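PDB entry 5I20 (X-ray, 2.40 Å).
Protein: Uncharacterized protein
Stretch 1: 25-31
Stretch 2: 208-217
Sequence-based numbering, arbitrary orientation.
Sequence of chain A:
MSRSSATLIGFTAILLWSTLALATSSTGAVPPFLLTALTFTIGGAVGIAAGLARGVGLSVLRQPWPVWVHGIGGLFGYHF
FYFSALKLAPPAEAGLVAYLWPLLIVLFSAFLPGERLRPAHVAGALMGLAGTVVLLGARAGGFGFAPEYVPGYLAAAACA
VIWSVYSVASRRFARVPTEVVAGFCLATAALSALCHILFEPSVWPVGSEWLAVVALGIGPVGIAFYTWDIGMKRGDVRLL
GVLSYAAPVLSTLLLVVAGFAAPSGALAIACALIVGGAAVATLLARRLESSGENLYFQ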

# COMPACT_ATOMS: atom_id res chain seq x y z
N SER A 25 -8.19 13.85 4.88
CA SER A 25 -9.02 15.04 5.04
C SER A 25 -8.35 16.06 5.96
O SER A 25 -8.56 17.27 5.81
CB SER A 25 -10.39 14.66 5.58
N SER A 26 -7.55 15.58 6.90
CA SER A 26 -6.89 16.45 7.87
C SER A 26 -5.62 17.08 7.31
O SER A 26 -5.05 17.99 7.91
CB SER A 26 -6.56 15.67 9.15
OG SER A 26 -7.72 15.11 9.73
N THR A 27 -5.17 16.59 6.16
CA THR A 27 -3.96 17.11 5.52
C THR A 27 -4.19 18.53 5.03
O THR A 27 -3.36 19.41 5.25
CB THR A 27 -3.52 16.20 4.35
OG1 THR A 27 -2.74 15.11 4.86
CG2 THR A 27 -2.68 16.98 3.35
N GLY A 28 -5.33 18.74 4.37
CA GLY A 28 -5.67 20.05 3.85
C GLY A 28 -5.13 20.26 2.45
O GLY A 28 -5.30 19.41 1.57
N ALA A 29 -4.46 21.39 2.25
CA ALA A 29 -3.93 21.74 0.94
C ALA A 29 -2.45 21.42 0.84
O ALA A 29 -1.75 21.94 -0.04
CB ALA A 29 -4.18 23.21 0.64
N VAL A 30 -1.96 20.58 1.74
CA VAL A 30 -0.56 20.18 1.72
C VAL A 30 -0.29 19.22 0.57
O VAL A 30 -0.86 18.13 0.51
CB VAL A 30 -0.13 19.51 3.04
CG1 VAL A 30 1.31 19.02 2.94
CG2 VAL A 30 -0.31 20.47 4.21
N PRO A 31 0.59 19.64 -0.36
CA PRO A 31 0.92 18.88 -1.58
C PRO A 31 1.63 17.56 -1.28
O PRO A 31 2.30 17.44 -0.26
CB PRO A 31 1.84 19.85 -2.34
CG PRO A 31 2.42 20.73 -1.29
CD PRO A 31 1.34 20.90 -0.27
N SER A 208 -3.49 22.01 13.62
CA SER A 208 -3.77 20.61 13.90
C SER A 208 -3.46 19.69 12.73
O SER A 208 -3.52 18.46 12.87
CB SER A 208 -5.24 20.44 14.31
OG SER A 208 -5.39 20.62 15.71
N GLU A 209 -3.14 20.26 11.58
CA GLU A 209 -2.75 19.47 10.42
C GLU A 209 -1.47 18.69 10.71
O GLU A 209 -1.24 17.63 10.12
CB GLU A 209 -2.57 20.35 9.19
CG GLU A 209 -3.85 20.99 8.67
CD GLU A 209 -3.62 21.87 7.46
OE1 GLU A 209 -2.44 22.16 7.16
OE2 GLU A 209 -4.61 22.26 6.81
N TRP A 210 -0.66 19.21 11.61
CA TRP A 210 0.60 18.57 11.97
C TRP A 210 0.40 17.23 12.66
O TRP A 210 1.21 16.32 12.50
CB TRP A 210 1.44 19.49 12.86
CG TRP A 210 2.38 20.37 12.09
CD1 TRP A 210 2.28 21.72 11.91
CD2 TRP A 210 3.56 19.96 11.39
NE1 TRP A 210 3.33 22.17 11.15
CE2 TRP A 210 4.12 21.11 10.82
CE3 TRP A 210 4.19 18.72 11.20
CZ2 TRP A 210 5.29 21.07 10.06
CZ3 TRP A 210 5.35 18.69 10.45
CH2 TRP A 210 5.89 19.85 9.89
N LEU A 211 -0.68 17.11 13.43
CA LEU A 211 -0.94 15.89 14.18
C LEU A 211 -1.27 14.72 13.25
O LEU A 211 -0.95 13.57 13.53
CB LEU A 211 -2.08 16.11 15.18
CG LEU A 211 -2.24 15.06 16.28
CD1 LEU A 211 -0.89 14.63 16.82
CD2 LEU A 211 -3.12 15.60 17.40
N ALA A 212 -1.92 15.03 12.13
CA ALA A 212 -2.23 14.02 11.13
C ALA A 212 -0.95 13.58 10.42
O ALA A 212 -0.77 12.40 10.12
CB ALA A 212 -3.24 14.55 10.13
N VAL A 213 -0.08 14.55 10.15
CA VAL A 213 1.20 14.28 9.52
C VAL A 213 2.01 13.28 10.34
O VAL A 213 2.54 12.31 9.81
CB VAL A 213 2.02 15.57 9.33
CG1 VAL A 213 3.41 15.25 8.80
CG2 VAL A 213 1.30 16.53 8.40
N VAL A 214 2.07 13.52 11.65
CA VAL A 214 2.82 12.65 12.55
C VAL A 214 2.19 11.26 12.61
O VAL A 214 2.90 10.25 12.64
CB VAL A 214 2.90 13.25 13.97
CG1 VAL A 214 3.67 12.33 14.90
CG2 VAL A 214 3.54 14.62 13.92
N ALA A 215 0.87 11.20 12.62
CA ALA A 215 0.15 9.93 12.66
C ALA A 215 0.45 9.10 11.42
O ALA A 215 0.71 7.90 11.51
CB ALA A 215 -1.35 10.17 12.77
N LEU A 216 0.42 9.75 10.26
CA LEU A 216 0.76 9.10 9.00
C LEU A 216 2.20 8.59 9.02
O LEU A 216 2.49 7.49 8.56
CB LEU A 216 0.56 10.05 7.82
CG LEU A 216 -0.87 10.49 7.48
CD1 LEU A 216 -0.86 11.47 6.32
CD2 LEU A 216 -1.73 9.28 7.14
N GLY A 217 3.10 9.41 9.57
CA GLY A 217 4.51 9.07 9.62
C GLY A 217 4.83 7.89 10.52
O GLY A 217 5.68 7.07 10.20

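The carboxylate of Glu-209 lies against the backbone near the end of a weakly bonded helix without a hydrogen bond to it: Thr-27 O is 3.3 Å from Glu-209 CD and 3.5 Å from each of Glu-209 OE1 and OE2. All three oxygens are acceptors, so the approach is one of packing, and no hydrogen bond crosses between the stretches. Glu-209 OE1 is hydrogen-bonded to a residue just outside the stretches. The glutamate reaches this position with chi1 m and chi2 t, an extended chain whose CG passes 3.3 Å from Ser-26 O. At Gly-28 the chain leaves helical geometry with positive phi (88°), and Gly-28 CA sits 3.8 Å from Glu-209 OE2. An ideal CB here would clash with Glu-209 OE2 at 2.4 Å; at these backbone angles it would also jam against the preceding carbonyl O, which by itself calls for glycine. Val-30, two residues after Gly-28, directs its CA-to-CB bond toward the second stretch and brings CG2 to 4.0 Å from Glu-209 OE1. One helical turn along from Glu-209, Ala-212 points toward the first stretch, and its CB meets Ser-26 CB at 3.6 Å, a close carbon-to-carbon touch between two small side chains. Leu-216, a further turn on, makes a looser contact, with CD1 4.3 Å from Thr-27 OG1. The whole contact buries just 252 Å².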